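Local coordinates for putative thioesterase (Escherichia coli, PDB 5UGZ), which acts as a type II thioesterase that releases intermediates from the colibactin assembly line of nonribosomal peptide and polyketide synthases, at residues D91-G96 with A121-G126; T195-L200 with T221-R226. One frame throughout, in Å; residues are numbered along the deposited sequence.

Contact 1 (D91-G96 with A121-G126)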
loop_
_atom_site.group_PDB
_atom_site.type_symbol
_atom_site.label_atom_id
_atom_site.label_comp_id
_atom_site.label_asym_id
_atom_site.label_seq_id
_atom_site.Cartn_x
_atom_site.Cartn_y
_atom_site.Cartn_z
ATOM N N ASP A 91 19.042 5.358 -4.265
ATOM C CA ASP A 91 18.087 4.332 -4.667
ATOM C C ASP A 91 16.932 4.222 -3.682
ATOM O O ASP A 91 17.100 4.375 -2.474
ATOM C CB ASP A 91 18.768 2.971 -4.757
ATOM C CG ASP A 91 19.985 2.999 -5.636
ATOM O OD1 ASP A 91 19.826 3.077 -6.875
ATOM O OD2 ASP A 91 21.101 2.953 -5.086
ATOM N N TYR A 92 15.756 3.888 -4.200
ATOM C CA TYR A 92 14.611 3.674 -3.324
ATOM C C TYR A 92 13.579 2.800 -4.026
ATOM O O TYR A 92 13.555 2.688 -5.255
ATOM C CB TYR A 92 14.001 5.014 -2.881
ATOM C CG TYR A 92 13.267 5.758 -3.975
ATOM C CD1 TYR A 92 11.903 5.590 -4.148
ATOM C CD2 TYR A 92 13.934 6.621 -4.829
ATOM C CE1 TYR A 92 11.235 6.243 -5.123
ATOM C CE2 TYR A 92 13.262 7.284 -5.840
ATOM C CZ TYR A 92 11.904 7.090 -5.975
ATOM O OH TYR A 92 11.188 7.745 -6.959
ATOM N N ALA A 93 12.742 2.161 -3.217
ATOM C CA ALA A 93 11.597 1.389 -3.675
ATOM C C ALA A 93 10.383 1.841 -2.882
ATOM O O ALA A 93 10.508 2.567 -1.902
ATOM C CB ALA A 93 11.812 -0.114 -3.491
ATOM N N ILE A 94 9.199 1.405 -3.308
ATOM C CA ILE A 94 7.950 1.723 -2.629
ATOM C C ILE A 94 7.099 0.467 -2.538
ATOM O O ILE A 94 6.871 -0.205 -3.547
ATOM C CB ILE A 94 7.166 2.838 -3.339
ATOM C CG1 ILE A 94 8.137 3.955 -3.740
ATOM C CG2 ILE A 94 6.006 3.319 -2.436
ATOM C CD1 ILE A 94 7.504 5.152 -4.382
ATOM N N PHE A 95 6.640 0.153 -1.327
ATOM C CA PHE A 95 5.728 -0.946 -1.074
ATOM C C PHE A 95 4.457 -0.364 -0.474
ATOM O O PHE A 95 4.525 0.503 0.397
ATOM C CB PHE A 95 6.357 -1.985 -0.108
ATOM C CG PHE A 95 5.441 -3.122 0.251
ATOM C CD1 PHE A 95 4.429 -2.951 1.194
ATOM C CD2 PHE A 95 5.580 -4.362 -0.356
ATOM C CE1 PHE A 95 3.564 -3.991 1.525
ATOM C CE2 PHE A 95 4.718 -5.417 -0.022
ATOM C CZ PHE A 95 3.709 -5.224 0.920
ATOM N N GLY A 96 3.307 -0.833 -0.942
ATOM C CA GLY A 96 2.035 -0.465 -0.338
ATOM C C GLY A 96 1.089 -1.635 -0.429
ATOM O O GLY A 96 1.142 -2.411 -1.381
ATOM N N ALA A 121 12.318 -0.340 -7.870
ATOM C CA ALA A 121 11.254 -1.322 -7.991
ATOM C C ALA A 121 10.080 -0.831 -7.171
ATOM O O ALA A 121 10.227 0.013 -6.285
ATOM C CB ALA A 121 11.681 -2.703 -7.496
ATOM N N LEU A 122 8.915 -1.385 -7.480
ATOM C CA LEU A 122 7.656 -1.038 -6.847
ATOM C C LEU A 122 6.936 -2.327 -6.525
ATOM O O LEU A 122 6.937 -3.252 -7.338
ATOM C CB LEU A 122 6.759 -0.165 -7.753
ATOM C CG LEU A 122 7.223 1.266 -8.055
ATOM C CD1 LEU A 122 6.440 1.807 -9.227
ATOM C CD2 LEU A 122 7.058 2.181 -6.854
ATOM N N PHE A 123 6.316 -2.373 -5.346
ATOM C CA PHE A 123 5.591 -3.539 -4.854
ATOM C C PHE A 123 4.162 -3.113 -4.569
ATOM O O PHE A 123 3.937 -2.199 -3.773
ATOM C CB PHE A 123 6.247 -4.109 -3.589
ATOM C CG PHE A 123 7.707 -4.410 -3.746
ATOM C CD1 PHE A 123 8.127 -5.659 -4.177
ATOM C CD2 PHE A 123 8.664 -3.439 -3.481
ATOM C CE1 PHE A 123 9.474 -5.946 -4.326
ATOM C CE2 PHE A 123 10.013 -3.711 -3.640
ATOM C CZ PHE A 123 10.418 -4.973 -4.068
ATOM N N PHE A 124 3.202 -3.750 -5.227
ATOM C CA PHE A 124 1.788 -3.490 -4.985
ATOM C C PHE A 124 1.197 -4.771 -4.430
ATOM O O PHE A 124 1.029 -5.755 -5.159
ATOM C CB PHE A 124 1.057 -3.034 -6.247
ATOM C CG PHE A 124 1.671 -1.821 -6.896
ATOM C CD1 PHE A 124 1.611 -0.581 -6.276
ATOM C CD2 PHE A 124 2.324 -1.917 -8.115
ATOM C CE1 PHE A 124 2.184 0.535 -6.863
ATOM C CE2 PHE A 124 2.896 -0.798 -8.695
ATOM C CZ PHE A 124 2.823 0.426 -8.064
ATOM N N SER A 125 0.895 -4.751 -3.140
ATOM C CA SER A 125 0.411 -5.909 -2.419
ATOM C C SER A 125 -1.096 -5.786 -2.194
ATOM O O SER A 125 -1.601 -4.711 -1.847
ATOM C CB SER A 125 1.172 -6.027 -1.099
ATOM O OG SER A 125 0.870 -7.212 -0.413
ATOM N N GLY A 126 -1.810 -6.887 -2.417
ATOM C CA GLY A 126 -3.251 -6.906 -2.185
ATOM C C GLY A 126 -3.978 -5.766 -2.863
ATOM O O GLY A 126 -4.869 -5.146 -2.269
#
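F123 N gives its hydrogen to I94 O at 2.9 Å. Two residues on, S125 N reaches G96 O, again at 2.9 Å with 170° at the hydrogen. Between them G96 N donates to F123 O at 3.2 Å. The bond from I94 N to A121 O is weak, so the ladder is slack where it starts. S125 turns its hydroxyl to H97 ND1, since OG stands anti to the backbone N (chi1 -173°), and leaves its CB against the F95 ring, 3.3 Å from CZ. The two strands are neighbours in the parallel sheet of an alpha/beta-hydrolase fold, joined by helix 99-113 as a beta-alpha-beta unit. G96 begins a GxSxG sequence consistent with the nucleophile elbow of that fold, with S98 as the probable nucleophile; a CB on G96 would point to the face of I94 and F124, where helix 99-113 packs, and the small residues of such an elbow let strand and helix come close round the turn. On the face carrying A93, F95 and F123, the F95 side chain is set nearly perpendicular to that of F123, with F95 CD2 3.3 Å from F123 CB. The far edge of the F123 ring meets A93 CB (CE2 at 4.0 Å), where a methyl leaves room for an aromatic, and V249 and T252 of helix 242-259 touch the F123 side chain. On the reverse face beta-branched I94, well suited to an extended strand, runs together with L122. L122 CD2 comes within 3.6 Å of I94 CB and also touches CG1 and CD1, while A104 and V108 of helix 99-113 pack onto I94.

Contact 2 (T195-L200 with T221-R226)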
loop_
_atom_site.group_PDB
_atom_site.type_symbol
_atom_site.label_atom_id
_atom_site.label_comp_id
_atom_site.label_asym_id
_atom_site.label_seq_id
_atom_site.Cartn_x
_atom_site.Cartn_y
_atom_site.Cartn_z
ATOM N N THR A 195 9.573 2.787 -15.585
ATOM C CA THR A 195 10.643 1.991 -16.172
ATOM C C THR A 195 11.357 1.138 -15.123
ATOM O O THR A 195 12.562 0.914 -15.211
ATOM C CB THR A 195 11.659 2.880 -16.882
ATOM O OG1 THR A 195 12.351 3.667 -15.911
ATOM C CG2 THR A 195 10.990 3.795 -17.843
ATOM N N CYS A 196 10.637 0.677 -14.114
ATOM C CA CYS A 196 11.191 -0.213 -13.112
ATOM C C CYS A 196 10.318 -1.453 -13.023
ATOM O O CYS A 196 9.183 -1.458 -13.509
ATOM C CB CYS A 196 11.279 0.476 -11.747
ATOM S SG CYS A 196 9.691 0.981 -11.092
ATOM N N PRO A 197 10.827 -2.533 -12.433
ATOM C CA PRO A 197 10.003 -3.735 -12.279
ATOM C C PRO A 197 8.892 -3.519 -11.260
ATOM O O PRO A 197 9.048 -2.794 -10.276
ATOM C CB PRO A 197 11.003 -4.796 -11.801
ATOM C CG PRO A 197 12.354 -4.185 -11.965
ATOM C CD PRO A 197 12.188 -2.719 -11.913
ATOM N N ILE A 198 7.746 -4.138 -11.526
ATOM C CA ILE A 198 6.610 -4.155 -10.613
ATOM C C ILE A 198 6.467 -5.569 -10.069
ATOM O O ILE A 198 6.457 -6.536 -10.837
ATOM C CB ILE A 198 5.310 -3.717 -11.313
ATOM C CG1 ILE A 198 5.339 -2.230 -11.683
ATOM C CG2 ILE A 198 4.108 -4.063 -10.464
ATOM C CD1 ILE A 198 3.992 -1.699 -12.175
ATOM N N VAL A 199 6.346 -5.696 -8.754
ATOM C CA VAL A 199 6.063 -6.979 -8.122
ATOM C C VAL A 199 4.696 -6.887 -7.464
ATOM O O VAL A 199 4.411 -5.920 -6.753
ATOM C CB VAL A 199 7.143 -7.371 -7.095
ATOM C CG1 VAL A 199 6.844 -8.740 -6.483
ATOM C CG2 VAL A 199 8.518 -7.343 -7.746
ATOM N N LEU A 200 3.854 -7.887 -7.713
ATOM C CA LEU A 200 2.498 -7.941 -7.194
ATOM C C LEU A 200 2.385 -9.094 -6.206
ATOM O O LEU A 200 2.856 -10.203 -6.486
ATOM C CB LEU A 200 1.485 -8.109 -8.328
ATOM C CG LEU A 200 1.543 -7.100 -9.479
ATOM C CD1 LEU A 200 0.553 -7.510 -10.566
ATOM C CD2 LEU A 200 1.254 -5.678 -8.996
ATOM N N THR A 221 4.426 -0.230 -16.559
ATOM C CA THR A 221 5.879 -0.213 -16.576
ATOM C C THR A 221 6.370 -0.836 -17.877
ATOM O O THR A 221 5.708 -1.699 -18.455
ATOM C CB THR A 221 6.459 -0.973 -15.371
ATOM O OG1 THR A 221 7.892 -0.879 -15.379
ATOM C CG2 THR A 221 6.059 -2.429 -15.431
ATOM N N THR A 222 7.531 -0.376 -18.347
ATOM C CA THR A 222 8.165 -1.029 -19.487
ATOM C C THR A 222 8.948 -2.265 -19.096
ATOM O O THR A 222 9.394 -3.002 -19.983
ATOM C CB THR A 222 9.125 -0.094 -20.196
ATOM O OG1 THR A 222 10.165 0.269 -19.282
ATOM C CG2 THR A 222 8.407 1.140 -20.688
ATOM N N ARG A 223 9.147 -2.506 -17.807
ATOM C CA ARG A 223 9.905 -3.664 -17.379
ATOM C C ARG A 223 8.965 -4.802 -17.006
ATOM O O ARG A 223 7.745 -4.744 -17.187
ATOM C CB ARG A 223 10.864 -3.295 -16.249
ATOM C CG ARG A 223 11.888 -2.315 -16.756
ATOM C CD ARG A 223 13.196 -2.285 -15.996
ATOM N NE ARG A 223 13.726 -3.596 -15.635
ATOM C CZ ARG A 223 14.856 -3.756 -14.957
ATOM N NH1 ARG A 223 15.563 -2.695 -14.597
ATOM N NH2 ARG A 223 15.287 -4.964 -14.634
ATOM N N LYS A 224 9.571 -5.886 -16.547
ATOM C CA LYS A 224 8.831 -7.080 -16.190
ATOM C C LYS A 224 7.926 -6.801 -14.991
ATOM O O LYS A 224 8.349 -6.203 -13.998
ATOM C CB LYS A 224 9.831 -8.201 -15.890
ATOM C CG LYS A 224 9.259 -9.482 -15.356
ATOM C CD LYS A 224 10.381 -10.472 -15.115
ATOM C CE LYS A 224 9.878 -11.892 -14.851
ATOM N NZ LYS A 224 9.469 -12.126 -13.417
ATOM N N THR A 225 6.667 -7.199 -15.100
ATOM C CA THR A 225 5.812 -7.389 -13.939
ATOM C C THR A 225 5.943 -8.829 -13.455
ATOM O O THR A 225 6.137 -9.749 -14.255
ATOM C CB THR A 225 4.361 -7.077 -14.296
ATOM O OG1 THR A 225 4.240 -5.683 -14.614
ATOM C CG2 THR A 225 3.427 -7.449 -13.155
ATOM N N ARG A 226 5.850 -9.026 -12.144
ATOM C CA ARG A 226 5.959 -10.364 -11.572
ATOM C C ARG A 226 4.918 -10.545 -10.477
ATOM O O ARG A 226 4.752 -9.672 -9.618
ATOM C CB ARG A 226 7.350 -10.617 -10.990
ATOM C CG ARG A 226 7.402 -11.882 -10.192
ATOM C CD ARG A 226 8.675 -11.985 -9.410
ATOM N NE ARG A 226 8.929 -13.369 -9.035
ATOM C CZ ARG A 226 9.732 -13.739 -8.046
ATOM N NH1 ARG A 226 10.353 -12.821 -7.319
ATOM N NH2 ARG A 226 9.902 -15.028 -7.773
HETATM O O HOH W 1 8.793 -7.863 -11.490
#
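R223 lies along the entry of segment 195-200, where the last two strands of the alpha/beta-hydrolase sheet, 198-203 and the outermost 225-230, begin to run parallel. Its CB sits 3.7 Å from C196 O. CG and CD continue over the T195 carbonyl, CD coming to 3.4 Å of T195 O. A bend at chi3 (43°) then lays the head group beside P197, whose CG stands 3.8 Å above the guanidinium plane, over its centre. At the tip NH1 bonds to the backbone O of G260, the chain terminus. Proline suits this place, because its compact apolar ring presents CG to the guanidinium face. Replacing R223 by an alanine is likely to leave P197 CG without the flat group it rests on and G260 O without this donor. The backbone approach to R223 is fixed by an ST turn, in which R223 N donates to T221 OG1. T221 and I198 pass antiparallel, the methyl CG2 of T221 against I198 CG1. Further on, T225 lends its CG2 methyl to L200 CD1, whereas its OG1 is buried with no partner in the model, a polar cost of placing threonine beside I198 and L200. R226 is gripped by two backbone bonds: its N donates to I198 O and its O accepts from L200 N, at 2.8 Å. Near the strand start I198 N reaches K224 O less closely, and a water donates to both I198 O, at 2.8 Å, and K224 O, at 3.0 Å.

Contact 1 is wholly buried in the middle of the sheet, whereas contact 2 lies at its margin and mixes buried with exposed residues. They are two pairings of one parallel sheet, separated by the pairing of 121-125 with 198-203: L122 O and F124 N probably bond V199 N and V199 O, and the F123 and F124 rings pack on V199 and I198. Helix 242-259 lies against both. Chemistry follows position: phenylalanines and aliphatic side chains fill contact 1, which ends at G96, just before the presumed nucleophile turn, while contact 2 draws on threonines, arginines and a bridging water where its strands begin.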